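PDB 3HG7: D-isomer specific 2-hydroxyacid dehydrogenase family protein from Aeromonas salmonicida subsp. salmonicida, which probably acts as an NAD-dependent oxidoreductase on D-2-hydroxy acids. Local coordinates for residues L9-D14 / S39-L44; R20-A25 / I292-Y297; D79-A84 / Y90-V95; F108-S113 / N273-P278; N233-G238 / A252-F257. The protein carries 1 engineered substitution. All blocks are in the same frame, centred on the assembly; numbering follows the deposited sequence.

Interaction 1 of 5, residues L9-D14 / S39-L44; sequences LLLSQD and SDAEKL
Ala41 and Leu44, one turn apart on helix 38-44, meet Leu11 and Leu9 of strand 6-11. This is helix-on-sheet packing in the N-terminal α/β domain, whose parallel sheet has the flavodoxin-like order 2-1-3-4-5. Helix 38-44 connects strand 30-34 to strand 50-53, and in doing so it runs across strand 6-11, which lies between them in the sheet. Ala41 comes first. Its CB points at the strand and touches the branch end of Leu11, with CB 3.9 Å from Leu11 CD1; Leu61, in a loop, also packs on both residues. Glu42 and Lys43 lie off this face, and Glu42 OE1 forms a salt bridge with Lys64. The next residue to face the strand is Leu44, which also rests on Leu33 of strand 30-34. Leu9 and Leu11 share one conformation, with CG anti to the backbone N (chi1 178° and 180°), which sends CG and with it CD1 of each toward the helix. Leu10, between them, faces the other side of the sheet and packs on helix 15-24. No hydrogen bond joins the two segments. The side chains of Leu9 and Leu44 cross at about a right angle, and Leu9 CD1 lies 4.1 Å from both CD1 and CB of Leu44.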
# COMPACT_ATOMS: atom_id res chain seq x y z
N LEU A 9 -7.23 14.31 19.55
CA LEU A 9 -7.61 12.98 20.05
C LEU A 9 -6.87 11.91 19.25
O LEU A 9 -6.93 11.93 18.03
CB LEU A 9 -9.13 12.75 19.95
CG LEU A 9 -9.64 11.36 20.42
CD1 LEU A 9 -9.32 11.13 21.90
CD2 LEU A 9 -11.17 11.27 20.23
N LEU A 10 -6.23 10.96 19.97
CA LEU A 10 -5.51 9.83 19.35
C LEU A 10 -6.43 8.62 19.40
O LEU A 10 -6.88 8.25 20.48
CB LEU A 10 -4.24 9.53 20.16
CG LEU A 10 -3.23 10.68 20.18
CD1 LEU A 10 -2.07 10.31 21.05
CD2 LEU A 10 -2.74 10.92 18.74
N LEU A 11 -6.75 8.08 18.23
CA LEU A 11 -7.65 6.95 18.08
C LEU A 11 -6.97 5.94 17.11
O LEU A 11 -7.49 5.62 16.00
CB LEU A 11 -8.98 7.43 17.54
CG LEU A 11 -10.13 6.48 17.28
CD1 LEU A 11 -10.54 5.79 18.56
CD2 LEU A 11 -11.28 7.29 16.72
N SER A 12 -5.81 5.45 17.55
CA SER A 12 -4.96 4.55 16.78
C SER A 12 -4.56 3.29 17.57
O SER A 12 -4.39 3.35 18.78
CB SER A 12 -3.68 5.26 16.36
OG SER A 12 -2.79 4.36 15.71
N GLN A 13 -4.33 2.19 16.86
CA GLN A 13 -3.83 0.98 17.53
C GLN A 13 -2.43 1.26 18.06
O GLN A 13 -1.97 0.61 18.98
CB GLN A 13 -3.84 -0.23 16.60
CG GLN A 13 -2.99 -0.12 15.36
CD GLN A 13 -3.11 -1.36 14.49
OE1 GLN A 13 -2.17 -2.14 14.38
NE2 GLN A 13 -4.29 -1.57 13.90
N ASP A 14 -1.77 2.30 17.50
CA ASP A 14 -0.47 2.73 17.98
C ASP A 14 -0.49 3.92 18.95
O ASP A 14 0.52 4.62 19.11
CB ASP A 14 0.41 3.07 16.76
CG ASP A 14 0.77 1.84 15.93
OD1 ASP A 14 1.06 0.76 16.51
OD2 ASP A 14 0.76 1.96 14.68
N SER A 39 -15.74 3.06 23.01
CA SER A 39 -16.51 3.58 24.13
C SER A 39 -15.89 4.84 24.75
O SER A 39 -16.59 5.84 24.99
CB SER A 39 -16.72 2.48 25.19
OG SER A 39 -17.48 3.00 26.27
N ASP A 40 -14.59 4.80 25.03
CA ASP A 40 -13.89 5.98 25.57
C ASP A 40 -13.87 7.10 24.55
O ASP A 40 -13.98 8.28 24.90
CB ASP A 40 -12.45 5.65 25.99
CG ASP A 40 -12.37 4.85 27.27
OD1 ASP A 40 -13.41 4.69 27.96
OD2 ASP A 40 -11.26 4.38 27.60
N ALA A 41 -13.76 6.75 23.27
CA ALA A 41 -13.77 7.78 22.23
C ALA A 41 -15.10 8.52 22.12
O ALA A 41 -15.13 9.72 21.82
CB ALA A 41 -13.38 7.19 20.91
N GLU A 42 -16.21 7.81 22.37
CA GLU A 42 -17.56 8.42 22.33
C GLU A 42 -17.65 9.67 23.16
O GLU A 42 -18.32 10.62 22.77
CB GLU A 42 -18.64 7.45 22.84
CG GLU A 42 -18.72 6.13 22.11
CD GLU A 42 -19.50 6.17 20.80
OE1 GLU A 42 -19.96 7.26 20.39
OE2 GLU A 42 -19.67 5.09 20.18
N LYS A 43 -17.02 9.63 24.33
CA LYS A 43 -17.07 10.71 25.26
C LYS A 43 -16.18 11.86 24.89
O LYS A 43 -16.38 12.97 25.38
CB LYS A 43 -16.71 10.22 26.67
CG LYS A 43 -17.49 8.98 27.09
CD LYS A 43 -17.24 8.63 28.54
CE LYS A 43 -18.10 7.44 28.94
NZ LYS A 43 -17.27 6.46 29.70
N LEU A 44 -15.19 11.61 24.04
CA LEU A 44 -14.12 12.58 23.81
C LEU A 44 -14.11 13.22 22.44
O LEU A 44 -13.59 14.32 22.30
CB LEU A 44 -12.75 11.96 24.07
CG LEU A 44 -12.50 11.43 25.49
CD1 LEU A 44 -11.18 10.71 25.50
CD2 LEU A 44 -12.48 12.59 26.49

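Interaction 2 of 5, residues R20-A25 / I292-Y297; sequences RLLKAA and IFVRNY
Leu22 and Ala25, from helix 15-24 and the residue after it, form an apolar seam with Phe293 and Val294 of helix 286-301. Leu22 does most of the work through a single methyl. Its CD1 lies 3.9 Å from Phe293 CD2 and also 3.9 Å from Val294 CG2, so it sits in the notch between the two side chains. The torsions of Leu22 are unusual for leucine (chi1 -98°, chi2 21°), and they swing CD1 round to helix 286-301, although the bond leaving the backbone does not aim there. Its side chain crosses that of Phe293 at about a right angle and slides past Val294 in the opposite direction. Three residues on, Ala25 adds a smaller touch, with CB 4.1 Å from Val294 CG2. That methyl of Val294 thus serves both residues. Beneath the seam, Leu22 and Phe293 both reach Leu8 of strand 6-11 and Met52 of strand 50-53, while the Phe293 ring meets Trp70 nearly parallel. Two helices side by side on one face of a parallel sheet make up one layer of a flavodoxin-like sandwich. The late helix 286-301 returns to the N-terminal domain, as the C-terminal helix does in D-2-hydroxyacid dehydrogenases.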
# COMPACT_ATOMS: atom_id res chain seq x y z
N ARG A 20 3.59 9.05 23.28
CA ARG A 20 4.98 9.25 23.68
C ARG A 20 5.66 10.22 22.72
O ARG A 20 6.26 11.19 23.16
CB ARG A 20 5.75 7.92 23.71
CG ARG A 20 7.26 8.06 23.85
CD ARG A 20 7.93 6.76 24.28
NE ARG A 20 7.75 5.69 23.31
CZ ARG A 20 8.29 5.66 22.10
NH1 ARG A 20 9.04 6.67 21.68
NH2 ARG A 20 8.07 4.62 21.31
N LEU A 21 5.52 9.98 21.42
CA LEU A 21 6.20 10.80 20.42
C LEU A 21 5.72 12.25 20.41
O LEU A 21 6.53 13.21 20.35
CB LEU A 21 5.99 10.20 19.04
CG LEU A 21 6.81 8.95 18.67
CD1 LEU A 21 6.20 8.29 17.47
CD2 LEU A 21 8.27 9.39 18.42
N LEU A 22 4.41 12.41 20.46
CA LEU A 22 3.79 13.74 20.48
C LEU A 22 4.04 14.54 21.76
O LEU A 22 4.12 15.77 21.72
CB LEU A 22 2.29 13.62 20.19
CG LEU A 22 1.81 13.90 18.77
CD1 LEU A 22 2.88 13.77 17.65
CD2 LEU A 22 0.60 13.05 18.44
N LYS A 23 4.15 13.84 22.90
CA LYS A 23 4.52 14.48 24.16
C LYS A 23 5.98 14.92 24.14
O LYS A 23 6.35 15.89 24.82
CB LYS A 23 4.27 13.54 25.35
CG LYS A 23 2.86 13.59 25.91
CD LYS A 23 2.74 12.58 27.06
CE LYS A 23 1.36 12.62 27.71
NZ LYS A 23 1.31 11.70 28.89
N ALA A 24 6.81 14.22 23.37
CA ALA A 24 8.22 14.58 23.23
C ALA A 24 8.37 15.83 22.35
O ALA A 24 9.29 16.63 22.55
CB ALA A 24 9.01 13.43 22.66
N ALA A 25 7.44 16.00 21.40
CA ALA A 25 7.49 17.09 20.42
C ALA A 25 7.18 18.46 21.02
O ALA A 25 7.45 19.49 20.38
CB ALA A 25 6.53 16.81 19.28
N ILE A 292 5.14 13.34 10.02
CA ILE A 292 4.15 13.91 9.07
C ILE A 292 3.13 14.77 9.82
O ILE A 292 2.80 15.88 9.38
CB ILE A 292 3.44 12.82 8.25
CG1 ILE A 292 4.43 12.20 7.24
CG2 ILE A 292 2.24 13.36 7.49
CD1 ILE A 292 3.88 10.93 6.55
N PHE A 293 2.67 14.24 10.94
CA PHE A 293 1.71 14.96 11.78
C PHE A 293 2.28 16.30 12.27
O PHE A 293 1.66 17.34 12.09
CB PHE A 293 1.23 14.12 12.97
CG PHE A 293 0.30 14.91 13.89
CD1 PHE A 293 -1.06 14.98 13.63
CD2 PHE A 293 0.82 15.64 14.95
CE1 PHE A 293 -1.92 15.73 14.45
CE2 PHE A 293 0.00 16.44 15.76
CZ PHE A 293 -1.38 16.48 15.52
N VAL A 294 3.47 16.28 12.86
CA VAL A 294 4.04 17.51 13.40
C VAL A 294 4.34 18.57 12.31
O VAL A 294 4.11 19.75 12.54
CB VAL A 294 5.27 17.21 14.30
CG1 VAL A 294 6.07 18.47 14.63
CG2 VAL A 294 4.82 16.48 15.55
N ARG A 295 4.82 18.15 11.14
CA ARG A 295 5.06 19.11 10.05
C ARG A 295 3.72 19.71 9.58
O ARG A 295 3.62 20.91 9.37
CB ARG A 295 5.86 18.50 8.87
CG ARG A 295 7.33 18.17 9.17
CD ARG A 295 8.13 17.76 7.90
NE ARG A 295 7.30 17.04 6.93
CZ ARG A 295 7.41 15.74 6.64
NH1 ARG A 295 6.59 15.19 5.75
NH2 ARG A 295 8.35 15.00 7.23
N ASN A 296 2.70 18.86 9.44
CA ASN A 296 1.37 19.33 9.08
C ASN A 296 0.74 20.20 10.16
O ASN A 296 0.03 21.15 9.86
CB ASN A 296 0.45 18.15 8.74
CG ASN A 296 0.36 17.87 7.23
OD1 ASN A 296 0.71 18.72 6.39
ND2 ASN A 296 -0.16 16.70 6.89
N TYR A 297 1.03 19.89 11.42
CA TYR A 297 0.52 20.69 12.54
C TYR A 297 1.04 22.14 12.46
O TYR A 297 0.26 23.09 12.59
CB TYR A 297 0.87 20.05 13.89
CG TYR A 297 0.40 20.86 15.07
CD1 TYR A 297 -0.92 20.79 15.49
CD2 TYR A 297 1.28 21.67 15.78
CE1 TYR A 297 -1.35 21.54 16.58
CE2 TYR A 297 0.87 22.41 16.86
CZ TYR A 297 -0.45 22.36 17.25
OH TYR A 297 -0.89 23.10 18.33

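Interaction 3 of 5, residues D79-A84 / Y90-V95; sequences DVLLDA and YQLTNV
Leu81 and Leu92 make the apolar half of this contact, and a water between Leu81 and Tyr90 makes the polar half. The two leucines cross at about a right angle. CD1 of Leu81 enters the fork of Leu92, 3.7 Å from Leu92 CD1 and 3.9 Å from Leu92 CD2, while Leu81 CB stands a little further back, 4.2 Å from Leu92 CD2. The fork faces the 3-10 turn because Leu92 holds CG anti to its own backbone N (chi1 175°). Next to this pair, the phenol of Tyr90 comes alongside the base of Leu81, with OH 4.3 Å from CB.

The polar link is indirect. A water donates to the carbonyl of Leu81, with Leu81 O 2.9 Å from the water oxygen, and accepts from the phenol at 2.6 Å from Tyr90 OH. This settles the direction of the Tyr90 proton and gives the buried tyrosine hydroxyl a partner beside the leucine packing.

Around it, Phe71 of strand 70-73 touches Leu81, Leu92 and Tyr90 alike, and Phe312 meets the Tyr90 ring edge-to-face. Leu81 also leans on Pro55 of helix 55-58. The loop that follows strand 70-73 therefore folds back over strand 91-93, the last in the order of the five-stranded parallel sheet, before the chain enters that strand.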
# COMPACT_ATOMS: atom_id res chain seq x y z
N ASP A 79 -10.42 5.44 1.76
CA ASP A 79 -11.67 5.29 1.01
C ASP A 79 -12.93 5.19 1.83
O ASP A 79 -13.98 5.65 1.41
CB ASP A 79 -11.58 4.15 0.00
CG ASP A 79 -10.77 4.52 -1.19
OD1 ASP A 79 -9.52 4.45 -1.08
OD2 ASP A 79 -11.36 4.90 -2.22
N VAL A 80 -12.84 4.61 3.02
CA VAL A 80 -14.02 4.48 3.85
C VAL A 80 -14.57 5.84 4.30
O VAL A 80 -15.73 5.95 4.69
CB VAL A 80 -13.80 3.54 5.06
CG1 VAL A 80 -13.40 2.11 4.57
CG2 VAL A 80 -12.76 4.13 6.03
N LEU A 81 -13.74 6.88 4.21
CA LEU A 81 -14.13 8.24 4.60
C LEU A 81 -14.69 9.08 3.45
O LEU A 81 -15.15 10.22 3.66
CB LEU A 81 -12.95 8.96 5.27
CG LEU A 81 -12.24 8.23 6.42
CD1 LEU A 81 -11.00 8.99 6.82
CD2 LEU A 81 -13.19 8.07 7.63
N LEU A 82 -14.68 8.52 2.23
CA LEU A 82 -15.22 9.20 1.06
C LEU A 82 -16.68 8.82 0.83
O LEU A 82 -17.33 9.31 -0.09
CB LEU A 82 -14.39 8.90 -0.19
CG LEU A 82 -12.86 8.99 -0.08
CD1 LEU A 82 -12.23 8.55 -1.38
CD2 LEU A 82 -12.37 10.37 0.32
N ASP A 83 -17.17 7.92 1.68
CA ASP A 83 -18.57 7.52 1.71
C ASP A 83 -19.44 8.77 1.72
O ASP A 83 -19.22 9.70 2.51
CB ASP A 83 -18.81 6.65 2.95
CG ASP A 83 -20.19 6.01 2.99
OD1 ASP A 83 -21.14 6.51 2.35
OD2 ASP A 83 -20.33 5.01 3.72
N ALA A 84 -20.42 8.80 0.81
CA ALA A 84 -21.34 9.93 0.66
C ALA A 84 -22.14 10.22 1.94
O ALA A 84 -22.63 11.34 2.13
CB ALA A 84 -22.29 9.69 -0.51
N TYR A 90 -14.33 19.21 7.20
CA TYR A 90 -13.02 19.19 7.84
C TYR A 90 -11.93 18.86 6.79
O TYR A 90 -12.23 18.42 5.67
CB TYR A 90 -12.98 18.17 9.01
CG TYR A 90 -13.04 16.72 8.55
CD1 TYR A 90 -14.25 16.09 8.32
CD2 TYR A 90 -11.86 16.02 8.28
CE1 TYR A 90 -14.31 14.78 7.87
CE2 TYR A 90 -11.89 14.70 7.84
CZ TYR A 90 -13.13 14.08 7.64
OH TYR A 90 -13.18 12.77 7.19
N GLN A 91 -10.67 19.06 7.16
CA GLN A 91 -9.56 18.73 6.28
C GLN A 91 -9.10 17.33 6.60
O GLN A 91 -8.72 17.05 7.74
CB GLN A 91 -8.38 19.67 6.49
CG GLN A 91 -8.70 21.14 6.23
CD GLN A 91 -7.45 21.90 5.87
OE1 GLN A 91 -6.91 21.73 4.78
NE2 GLN A 91 -6.96 22.71 6.79
N LEU A 92 -9.12 16.46 5.60
CA LEU A 92 -8.55 15.11 5.77
C LEU A 92 -7.19 15.04 5.08
O LEU A 92 -7.07 15.42 3.91
CB LEU A 92 -9.49 14.07 5.17
CG LEU A 92 -9.01 12.60 5.14
CD1 LEU A 92 -8.81 12.00 6.56
CD2 LEU A 92 -10.05 11.85 4.34
N THR A 93 -6.17 14.55 5.80
CA THR A 93 -4.88 14.20 5.17
C THR A 93 -4.54 12.73 5.38
O THR A 93 -4.91 12.14 6.39
CB THR A 93 -3.72 15.04 5.71
OG1 THR A 93 -3.69 14.89 7.12
CG2 THR A 93 -3.91 16.54 5.38
N ASN A 94 -3.83 12.15 4.43
CA ASN A 94 -3.40 10.78 4.62
C ASN A 94 -1.90 10.76 4.79
O ASN A 94 -1.30 11.83 4.99
CB ASN A 94 -3.88 9.91 3.46
CG ASN A 94 -3.12 10.18 2.17
OD1 ASN A 94 -2.59 11.28 1.97
ND2 ASN A 94 -3.07 9.18 1.29
N VAL A 95 -1.30 9.57 4.69
CA VAL A 95 0.13 9.37 4.84
C VAL A 95 0.68 9.05 3.45
O VAL A 95 0.19 8.12 2.78
CB VAL A 95 0.44 8.20 5.89
CG1 VAL A 95 1.90 7.82 5.85
CG2 VAL A 95 0.09 8.65 7.29
O HOH W 1 -15.38 11.94 5.99

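Interaction 4 of 5, residues F108-S113 / N273-P278; sequences FGHLLS and NLIITP
His110 lies against Ile275 and Thr277, and it alone carries the helix side of the contact. Its imidazole reaches down from helix 100-115 with the CE1 end of the ring leading. Two methyls receive that end. CG2 of Ile275 is 3.8 Å from His110 CE1 and 4.0 Å from His110 ND1. CG2 of Thr277 is 3.7 Å from His110 NE2 and 3.8 Å from the same CE1. Both methyls approach the ring at a slant, so CE1 sits between them and each nitrogen has one methyl beside it.

The two strand residues present their methyls through different rotamers. Ile275 has CG2 anti to the backbone N, with the longer CG1 arm directed elsewhere. Thr277 holds OG1 between its backbone N and carbonyl carbon (chi1 55°), and this leaves CG2 to face the histidine. The hydroxyl is hydrogen-bonded to Tyr106 OH and Asp255 OD1 and not to the imidazole. Tyr106, one helical turn before His110, also meets the His110 ring with its own, and Val253 and Phe227 of the neighbouring strands touch the histidine as well.

No hydrogen bond crosses between the segments. Helix 100-115 therefore packs on the edge strand 274-276 of the Rossmann-type sheet by van der Waals contact, despite the polar atoms nearby. The threonine separates its two roles, with its methyl for packing and its oxygen for hydrogen bonding, and the histidine contributes shape rather than a polar bond to the strand.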
# COMPACT_ATOMS: atom_id res chain seq x y z
N PHE A 108 11.19 -7.32 -3.15
CA PHE A 108 12.42 -8.10 -3.43
C PHE A 108 12.62 -9.27 -2.46
O PHE A 108 13.19 -10.27 -2.84
CB PHE A 108 13.63 -7.18 -3.56
CG PHE A 108 13.70 -6.49 -4.88
CD1 PHE A 108 14.55 -6.97 -5.87
CD2 PHE A 108 12.90 -5.40 -5.15
CE1 PHE A 108 14.60 -6.34 -7.13
CE2 PHE A 108 12.94 -4.76 -6.39
CZ PHE A 108 13.80 -5.24 -7.38
N GLY A 109 12.13 -9.18 -1.22
CA GLY A 109 12.13 -10.34 -0.34
C GLY A 109 11.29 -11.46 -0.95
O GLY A 109 11.72 -12.62 -1.04
N HIS A 110 10.10 -11.11 -1.40
CA HIS A 110 9.20 -12.11 -1.99
C HIS A 110 9.77 -12.61 -3.32
O HIS A 110 9.70 -13.79 -3.64
CB HIS A 110 7.81 -11.56 -2.19
CG HIS A 110 6.96 -11.67 -0.96
ND1 HIS A 110 6.31 -12.84 -0.61
CD2 HIS A 110 6.66 -10.77 0.01
CE1 HIS A 110 5.65 -12.65 0.51
NE2 HIS A 110 5.86 -11.42 0.93
N LEU A 111 10.34 -11.70 -4.08
CA LEU A 111 10.87 -12.05 -5.37
C LEU A 111 12.06 -13.00 -5.22
O LEU A 111 12.13 -14.03 -5.90
CB LEU A 111 11.28 -10.79 -6.14
CG LEU A 111 12.00 -11.03 -7.48
CD1 LEU A 111 11.08 -11.75 -8.42
CD2 LEU A 111 12.59 -9.72 -8.12
N LEU A 112 12.97 -12.67 -4.31
CA LEU A 112 14.15 -13.52 -4.16
C LEU A 112 13.73 -14.82 -3.48
O LEU A 112 14.29 -15.86 -3.79
CB LEU A 112 15.24 -12.80 -3.39
CG LEU A 112 15.80 -11.62 -4.20
CD1 LEU A 112 16.59 -10.67 -3.32
CD2 LEU A 112 16.68 -12.26 -5.33
N SER A 113 12.73 -14.78 -2.58
CA SER A 113 12.21 -16.02 -2.00
C SER A 113 11.82 -17.02 -3.10
O SER A 113 12.19 -18.19 -3.05
CB SER A 113 11.06 -15.78 -1.02
OG SER A 113 10.60 -17.03 -0.52
N ASN A 273 0.44 -21.55 -6.48
CA ASN A 273 1.34 -20.51 -6.98
C ASN A 273 0.78 -19.11 -6.74
O ASN A 273 1.02 -18.17 -7.50
CB ASN A 273 1.69 -20.75 -8.46
CG ASN A 273 0.46 -20.89 -9.33
OD1 ASN A 273 -0.67 -21.00 -8.82
ND2 ASN A 273 0.66 -20.88 -10.64
N LEU A 274 0.04 -18.98 -5.64
CA LEU A 274 -0.46 -17.69 -5.21
C LEU A 274 0.06 -17.53 -3.79
O LEU A 274 -0.10 -18.42 -2.99
CB LEU A 274 -1.99 -17.68 -5.19
CG LEU A 274 -2.71 -16.32 -5.16
CD1 LEU A 274 -4.22 -16.50 -5.25
CD2 LEU A 274 -2.41 -15.53 -3.93
N ILE A 275 0.68 -16.39 -3.50
CA ILE A 275 1.15 -16.09 -2.16
C ILE A 275 0.33 -14.93 -1.61
O ILE A 275 0.12 -13.93 -2.30
CB ILE A 275 2.65 -15.78 -2.12
CG1 ILE A 275 3.45 -17.07 -2.41
CG2 ILE A 275 3.02 -15.08 -0.78
CD1 ILE A 275 4.89 -16.85 -2.62
N ILE A 276 -0.08 -15.04 -0.36
CA ILE A 276 -0.97 -14.06 0.25
C ILE A 276 -0.34 -13.45 1.49
O ILE A 276 0.14 -14.17 2.36
CB ILE A 276 -2.28 -14.72 0.70
CG1 ILE A 276 -3.14 -15.12 -0.51
CG2 ILE A 276 -3.07 -13.79 1.63
CD1 ILE A 276 -4.16 -16.16 -0.18
N THR A 277 -0.35 -12.13 1.56
CA THR A 277 0.03 -11.44 2.78
C THR A 277 -1.12 -10.54 3.24
O THR A 277 -1.82 -9.97 2.40
CB THR A 277 1.34 -10.66 2.61
OG1 THR A 277 1.25 -9.75 1.50
CG2 THR A 277 2.49 -11.63 2.40
N PRO A 278 -1.30 -10.38 4.56
CA PRO A 278 -2.51 -9.67 5.05
C PRO A 278 -2.40 -8.15 5.06
O PRO A 278 -2.45 -7.52 6.12
CB PRO A 278 -2.67 -10.23 6.46
CG PRO A 278 -1.24 -10.56 6.91
CD PRO A 278 -0.53 -11.02 5.65

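Interaction 5 of 5, residues N233-G238 / A252-F257; sequences NAINEG and AVLDVF
Glu237 OE2 accepts a hydrogen bond from the backbone N of Glu258 and lies against Phe257, which precedes Glu258. The same oxygen packs on the backbone and the root of the phenylalanine, 3.5 Å from Phe257 CA and 3.7 Å from Phe257 CB. It also stands at the edge of the ring near its plane, 3.8 Å from Phe257 CD1. Beyond CG the glutamate is extended (chi2 174°), which carries the carboxylate from the first turn of helix 237-245 to the loop after strand 251-254. Asn236, the N-cap of that helix, bonds through OD1 to the backbone N of Asp239. Below the carboxylate the contact is apolar: Ile235 CD1 meets Leu254 CD2 at 3.8 Å, and Leu240 of the helix packs on both residues. These elements belong to the beta-alpha-beta unit of strand 225-228, helix 237-245 and strand 251-254 in the NAD-binding domain. Asp255, turned elsewhere, is held by Thr277 OG1, Asn280 N and Ser281 OG. The carboxylate thus ties the helix start to the loop with one backbone hydrogen bond, while the CD1 C-H at the ring edge of Phe257 may add a weak favourable electrostatic term.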
# COMPACT_ATOMS: atom_id res chain seq x y z
N ASN A 233 -8.64 -3.95 -6.41
CA ASN A 233 -9.35 -3.56 -7.63
C ASN A 233 -8.65 -3.73 -8.97
O ASN A 233 -9.32 -3.80 -10.02
CB ASN A 233 -9.79 -2.09 -7.51
CG ASN A 233 -11.16 -1.97 -6.94
OD1 ASN A 233 -11.66 -0.86 -6.71
ND2 ASN A 233 -11.81 -3.11 -6.69
N ALA A 234 -7.32 -3.74 -8.95
CA ALA A 234 -6.52 -3.84 -10.16
C ALA A 234 -6.74 -5.19 -10.84
O ALA A 234 -6.53 -5.33 -12.05
CB ALA A 234 -5.06 -3.62 -9.85
N ILE A 235 -7.19 -6.16 -10.06
CA ILE A 235 -7.21 -7.55 -10.50
C ILE A 235 -8.60 -8.15 -10.36
O ILE A 235 -9.20 -8.11 -9.29
CB ILE A 235 -6.19 -8.43 -9.71
CG1 ILE A 235 -4.75 -7.96 -9.98
CG2 ILE A 235 -6.34 -9.91 -10.05
CD1 ILE A 235 -3.71 -8.51 -9.00
N ASN A 236 -9.11 -8.72 -11.45
CA ASN A 236 -10.27 -9.59 -11.34
C ASN A 236 -9.77 -10.93 -10.84
O ASN A 236 -9.03 -11.63 -11.54
CB ASN A 236 -11.02 -9.74 -12.67
CG ASN A 236 -12.12 -10.80 -12.60
OD1 ASN A 236 -11.84 -11.99 -12.57
ND2 ASN A 236 -13.37 -10.36 -12.57
N GLU A 237 -10.19 -11.27 -9.63
CA GLU A 237 -9.61 -12.40 -8.92
C GLU A 237 -9.96 -13.74 -9.57
O GLU A 237 -9.10 -14.64 -9.65
CB GLU A 237 -9.95 -12.33 -7.42
CG GLU A 237 -9.19 -11.17 -6.73
CD GLU A 237 -9.56 -10.91 -5.27
OE1 GLU A 237 -10.44 -11.61 -4.71
OE2 GLU A 237 -8.93 -10.00 -4.68
N GLY A 238 -11.19 -13.84 -10.07
CA GLY A 238 -11.67 -15.07 -10.74
C GLY A 238 -10.81 -15.43 -11.93
O GLY A 238 -10.51 -16.60 -12.19
N ALA A 252 1.68 -15.37 -8.45
CA ALA A 252 1.14 -14.08 -8.04
C ALA A 252 1.41 -13.85 -6.54
O ALA A 252 1.31 -14.78 -5.75
CB ALA A 252 -0.34 -14.03 -8.30
N VAL A 253 1.80 -12.63 -6.19
CA VAL A 253 1.99 -12.24 -4.77
C VAL A 253 1.06 -11.09 -4.52
O VAL A 253 1.25 -10.00 -5.08
CB VAL A 253 3.45 -11.78 -4.49
CG1 VAL A 253 3.65 -11.42 -2.98
CG2 VAL A 253 4.43 -12.86 -4.91
N LEU A 254 0.08 -11.30 -3.65
CA LEU A 254 -0.96 -10.31 -3.45
C LEU A 254 -1.01 -9.87 -2.01
O LEU A 254 -1.16 -10.72 -1.13
CB LEU A 254 -2.33 -10.87 -3.83
CG LEU A 254 -2.59 -11.43 -5.23
CD1 LEU A 254 -4.08 -11.56 -5.39
CD2 LEU A 254 -1.99 -10.55 -6.31
N ASP A 255 -0.88 -8.57 -1.78
CA ASP A 255 -0.95 -8.00 -0.43
C ASP A 255 -2.36 -7.40 -0.20
O ASP A 255 -2.77 -7.17 0.93
CB ASP A 255 0.13 -6.94 -0.24
CG ASP A 255 0.24 -6.48 1.20
OD1 ASP A 255 0.27 -7.36 2.11
OD2 ASP A 255 0.23 -5.24 1.43
N VAL A 256 -3.09 -7.19 -1.29
CA VAL A 256 -4.39 -6.48 -1.24
C VAL A 256 -5.45 -7.23 -2.03
O VAL A 256 -5.14 -8.00 -2.95
CB VAL A 256 -4.27 -5.05 -1.75
CG1 VAL A 256 -3.42 -4.23 -0.80
CG2 VAL A 256 -3.71 -5.02 -3.21
N PHE A 257 -6.71 -7.03 -1.66
CA PHE A 257 -7.78 -7.89 -2.15
C PHE A 257 -9.08 -7.13 -2.33
O PHE A 257 -9.28 -6.09 -1.70
CB PHE A 257 -7.95 -9.07 -1.20
CG PHE A 257 -6.70 -9.88 -1.05
CD1 PHE A 257 -6.39 -10.88 -1.99
CD2 PHE A 257 -5.80 -9.62 -0.02
CE1 PHE A 257 -5.22 -11.62 -1.88
CE2 PHE A 257 -4.62 -10.34 0.09
CZ PHE A 257 -4.34 -11.35 -0.84

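In the fold
The five contacts divide between two α/β domains. Interactions 1, 2 and 3 belong to the five-stranded parallel sheet of the N-terminal domain, and interactions 4 and 5 to the seven-stranded Rossmann-type sheet. Interactions 1 and 2 lie about 17 Å apart between centres, on opposite faces of strand 6-11, and meet where Leu10 touches Leu22; their segments alternate along the chain. Interaction 3 joins interaction 2 through Val95 and Ile292. Interactions 4 and 5, about 13 Å apart between centres, share the neighbouring strands 251-254 and 274-276. Along the chain, interaction 2 spans residues 20 to 297 and so encloses 3, 4 and 5: the chain leaves the first domain, builds the second and returns through helix 286-301.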